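Local coordinates for protein coronin (Toxoplasma gondii, PDB 4OZU) that probably binds actin filaments as part of coronin, of which this chain is the WD40 beta-propeller domain, at residues A[274-282]-A[294-305]. Residues are numbered along the deposited sequence; the frame is centred on the assembly and turned at random.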
loop_
_atom_site.group_PDB
_atom_site.type_symbol
_atom_site.label_atom_id
_atom_site.label_comp_id
_atom_site.label_asym_id
_atom_site.label_seq_id
_atom_site.Cartn_x
_atom_site.Cartn_y
_atom_site.Cartn_z
ATOM N N ILE A 274 -1.252 6.547 2.776
ATOM C CA ILE A 274 -0.371 6.175 1.675
ATOM C C ILE A 274 0.792 7.153 1.610
ATOM O O ILE A 274 0.580 8.350 1.398
ATOM C CB ILE A 274 -1.117 6.180 0.324
ATOM C CG1 ILE A 274 -2.314 5.220 0.365
ATOM C CG2 ILE A 274 -0.177 5.833 -0.817
ATOM C CD1 ILE A 274 -1.953 3.770 0.628
ATOM N N PHE A 275 2.011 6.650 1.794
ATOM C CA PHE A 275 3.200 7.496 1.781
ATOM C C PHE A 275 3.995 7.356 0.490
ATOM O O PHE A 275 4.357 6.253 0.083
ATOM C CB PHE A 275 4.100 7.165 2.973
ATOM C CG PHE A 275 5.227 8.149 3.190
ATOM C CD1 PHE A 275 4.981 9.511 3.270
ATOM C CD2 PHE A 275 6.529 7.701 3.353
ATOM C CE1 PHE A 275 6.012 10.403 3.497
ATOM C CE2 PHE A 275 7.566 8.590 3.578
ATOM C CZ PHE A 275 7.309 9.937 3.652
ATOM N N ASP A 276 4.242 8.497 -0.143
ATOM C CA ASP A 276 5.180 8.615 -1.252
ATOM C C ASP A 276 6.537 8.917 -0.628
ATOM O O ASP A 276 6.824 10.052 -0.266
ATOM C CB ASP A 276 4.728 9.718 -2.220
ATOM C CG ASP A 276 5.751 10.026 -3.322
ATOM O OD1 ASP A 276 6.872 9.468 -3.301
ATOM O OD2 ASP A 276 5.429 10.870 -4.208
ATOM N N GLU A 277 7.360 7.883 -0.488
ATOM C CA GLU A 277 8.619 7.996 0.238
ATOM C C GLU A 277 9.606 8.910 -0.482
ATOM O O GLU A 277 10.589 9.356 0.106
ATOM C CB GLU A 277 9.246 6.613 0.428
ATOM C CG GLU A 277 9.852 6.016 -0.846
ATOM C CD GLU A 277 11.298 6.436 -1.061
ATOM O OE1 GLU A 277 12.104 6.320 -0.110
ATOM O OE2 GLU A 277 11.630 6.884 -2.183
ATOM N N THR A 278 9.342 9.166 -1.758
ATOM C CA THR A 278 10.275 9.898 -2.606
ATOM C C THR A 278 10.080 11.414 -2.521
ATOM O O THR A 278 11.056 12.164 -2.581
ATOM C CB THR A 278 10.147 9.445 -4.078
ATOM O OG1 THR A 278 10.035 8.013 -4.131
ATOM C CG2 THR A 278 11.360 9.892 -4.885
ATOM N N THR A 279 8.833 11.860 -2.372
ATOM C CA THR A 279 8.527 13.287 -2.251
ATOM C C THR A 279 8.047 13.686 -0.859
ATOM O O THR A 279 8.080 14.868 -0.506
ATOM C CB THR A 279 7.438 13.737 -3.248
ATOM O OG1 THR A 279 6.198 13.105 -2.916
ATOM C CG2 THR A 279 7.828 13.405 -4.687
ATOM N N GLY A 280 7.592 12.713 -0.080
ATOM C CA GLY A 280 7.022 12.995 1.224
ATOM C C GLY A 280 5.521 13.244 1.222
ATOM O O GLY A 280 4.942 13.548 2.264
ATOM N N MET A 281 4.874 13.110 0.069
ATOM C CA MET A 281 3.422 13.241 0.019
ATOM C C MET A 281 2.787 12.108 0.806
ATOM O O MET A 281 3.200 10.942 0.712
ATOM C CB MET A 281 2.889 13.232 -1.415
ATOM C CG MET A 281 3.238 14.446 -2.256
ATOM S SD MET A 281 2.945 16.049 -1.482
ATOM C CE MET A 281 1.216 15.936 -1.032
ATOM N N LEU A 282 1.777 12.467 1.590
ATOM C CA LEU A 282 1.094 11.520 2.460
ATOM C C LEU A 282 -0.403 11.664 2.256
ATOM O O LEU A 282 -0.987 12.692 2.607
ATOM C CB LEU A 282 1.483 11.768 3.920
ATOM C CG LEU A 282 1.017 10.788 4.997
ATOM C CD1 LEU A 282 1.425 9.355 4.683
ATOM C CD2 LEU A 282 1.566 11.201 6.344
ATOM N N TYR A 294 -4.487 15.262 1.443
ATOM C CA TYR A 294 -3.082 14.931 1.488
ATOM C C TYR A 294 -2.232 16.034 2.093
ATOM O O TYR A 294 -2.603 17.215 2.125
ATOM C CB TYR A 294 -2.575 14.580 0.090
ATOM C CG TYR A 294 -3.157 15.394 -1.032
ATOM C CD1 TYR A 294 -4.366 15.039 -1.614
ATOM C CD2 TYR A 294 -2.484 16.504 -1.541
ATOM C CE1 TYR A 294 -4.900 15.777 -2.659
ATOM C CE2 TYR A 294 -3.011 17.242 -2.581
ATOM C CZ TYR A 294 -4.217 16.873 -3.139
ATOM O OH TYR A 294 -4.741 17.611 -4.179
ATOM N N TYR A 295 -1.083 15.585 2.583
ATOM C CA TYR A 295 -0.130 16.369 3.343
ATOM C C TYR A 295 1.239 16.128 2.739
ATOM O O TYR A 295 1.432 15.127 2.045
ATOM C CB TYR A 295 -0.115 15.939 4.813
ATOM C CG TYR A 295 -1.455 15.968 5.500
ATOM C CD1 TYR A 295 -2.376 14.944 5.325
ATOM C CD2 TYR A 295 -1.794 17.015 6.338
ATOM C CE1 TYR A 295 -3.607 14.976 5.964
ATOM C CE2 TYR A 295 -3.015 17.060 6.977
ATOM C CZ TYR A 295 -3.918 16.041 6.785
ATOM O OH TYR A 295 -5.128 16.095 7.433
ATOM N N GLN A 296 2.191 17.012 3.011
ATOM C CA GLN A 296 3.587 16.676 2.759
ATOM C C GLN A 296 4.354 16.592 4.055
ATOM O O GLN A 296 4.315 17.507 4.870
ATOM C CB GLN A 296 4.279 17.682 1.843
ATOM C CG GLN A 296 5.625 17.137 1.379
ATOM C CD GLN A 296 6.455 18.116 0.586
ATOM O OE1 GLN A 296 6.382 19.329 0.788
ATOM N NE2 GLN A 296 7.267 17.586 -0.325
ATOM N N TYR A 297 5.056 15.476 4.219
ATOM C CA TYR A 297 6.014 15.297 5.297
ATOM C C TYR A 297 7.362 15.739 4.755
ATOM O O TYR A 297 7.930 15.082 3.885
ATOM C CB TYR A 297 6.033 13.843 5.754
ATOM C CG TYR A 297 6.839 13.538 7.001
ATOM C CD1 TYR A 297 6.750 14.338 8.129
ATOM C CD2 TYR A 297 7.635 12.402 7.066
ATOM C CE1 TYR A 297 7.474 14.038 9.273
ATOM C CE2 TYR A 297 8.357 12.097 8.197
ATOM C CZ TYR A 297 8.270 12.911 9.296
ATOM O OH TYR A 297 8.983 12.590 10.423
ATOM N N HIS A 298 7.846 16.874 5.244
ATOM C CA HIS A 298 9.045 17.500 4.705
ATOM C C HIS A 298 9.814 18.167 5.826
ATOM O O HIS A 298 9.236 18.896 6.631
ATOM C CB HIS A 298 8.677 18.522 3.628
ATOM C CG HIS A 298 9.855 19.086 2.895
ATOM N ND1 HIS A 298 10.452 18.437 1.834
ATOM C CD2 HIS A 298 10.543 20.242 3.064
ATOM C CE1 HIS A 298 11.459 19.167 1.385
ATOM N NE2 HIS A 298 11.533 20.266 2.111
ATOM N N GLY A 299 11.115 17.912 5.889
ATOM C CA GLY A 299 11.941 18.505 6.921
ATOM C C GLY A 299 11.496 18.102 8.315
ATOM O O GLY A 299 11.737 18.826 9.274
ATOM N N GLY A 300 10.837 16.950 8.422
ATOM C CA GLY A 300 10.379 16.446 9.707
ATOM C C GLY A 300 9.065 17.054 10.166
ATOM O O GLY A 300 8.603 16.780 11.276
ATOM N N THR A 301 8.463 17.870 9.305
ATOM C CA THR A 301 7.212 18.555 9.614
ATOM C C THR A 301 6.121 18.114 8.654
ATOM O O THR A 301 6.374 17.961 7.459
ATOM C CB THR A 301 7.363 20.090 9.513
ATOM O OG1 THR A 301 8.480 20.521 10.296
ATOM C CG2 THR A 301 6.106 20.787 10.001
ATOM N N LEU A 302 4.908 17.934 9.173
ATOM C CA LEU A 302 3.755 17.598 8.346
ATOM C C LEU A 302 2.953 18.855 8.022
ATOM O O LEU A 302 2.586 19.608 8.922
ATOM C CB LEU A 302 2.871 16.569 9.054
ATOM C CG LEU A 302 1.868 15.807 8.188
ATOM C CD1 LEU A 302 2.564 14.971 7.118
ATOM C CD2 LEU A 302 1.005 14.923 9.068
ATOM N N ARG A 303 2.681 19.074 6.735
ATOM C CA ARG A 303 1.946 20.251 6.284
ATOM C C ARG A 303 0.790 19.858 5.375
ATOM O O ARG A 303 0.955 19.045 4.469
ATOM C CB ARG A 303 2.883 21.215 5.547
ATOM C CG ARG A 303 4.069 21.680 6.378
ATOM C CD ARG A 303 4.875 22.747 5.648
ATOM N NE ARG A 303 6.165 23.010 6.285
ATOM C CZ ARG A 303 7.201 22.175 6.263
ATOM N NH1 ARG A 303 7.107 21.003 5.649
ATOM N NH2 ARG A 303 8.333 22.505 6.870
ATOM N N SER A 304 -0.380 20.435 5.627
ATOM C CA SER A 304 -1.533 20.222 4.769
ATOM C C SER A 304 -1.260 20.852 3.417
ATOM O O SER A 304 -0.768 21.981 3.346
ATOM C CB SER A 304 -2.796 20.824 5.391
ATOM O OG SER A 304 -3.955 20.448 4.662
ATOM N N VAL A 305 -1.580 20.131 2.349
ATOM C CA VAL A 305 -1.414 20.664 1.000
ATOM C C VAL A 305 -2.766 20.921 0.356
ATOM O O VAL A 305 -3.121 22.066 0.087
ATOM C CB VAL A 305 -0.596 19.719 0.116
ATOM C CG1 VAL A 305 -0.529 20.252 -1.319
ATOM C CG2 VAL A 305 0.802 19.550 0.689
HETATM O O HOH W 1 9.287 15.842 1.608
#
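Leu282 and Tyr295 form an antiparallel hydrogen-bonded pair, and Met281 faces Gln296 as the non-hydrogen-bonded pair. Leu282 N lies 2.7 Å from Tyr295 O, and Tyr295 N 2.9 Å from Leu282 O. Tyr297 N donates to Gly280 O. One step further the backbone pairing gives way to a side chain. Gln296, its side chain swung away from the backbone N (chi1 -168°) and stretched out beyond CG, carries its amide to the 276-280 turn. There NE2 reaches Thr279 O at 2.8 Å, with Thr279 O near the plane of the Gln296 amide. A water donates to both Thr279 O and Tyr297 O, bridging the two segments. On the face of Met281 and Gln296, the methionine chain bends at chi2 and chi3 and crosses Gln296 at about a right angle. Its CE comes nearest to the backbone carbonyl Tyr295 O (3.2 Å), with Tyr294 CD2 and Val305 CG2 beside it. On the other face the contacts are mainly hydrophobic: Leu282 CD2 meets Leu302 CD1 at 4.0 Å, both residues next to Phe235 of strand 233-239, while Phe275 CE1 touches Tyr297 CB. Leu282 O sits at the edge of the Tyr295 ring, in plane. Within the turn, Asp276 OD1 accepts from Thr278 N in an Asx turn; OD2 accepts from Thr279 OG1 and forms a salt bridge with Lys322. Thr279 OG1 accepts from Met281 N, an ST turn. The turn joins strand 271-275 to strand 281-286, which pairs with strand 291-298 in one four-stranded blade of the WD40 beta-propeller. Gln296 also bonds Ile12 N and Pro10 O, fixing the buried amide's rotation and tying blade to N-terminal segment.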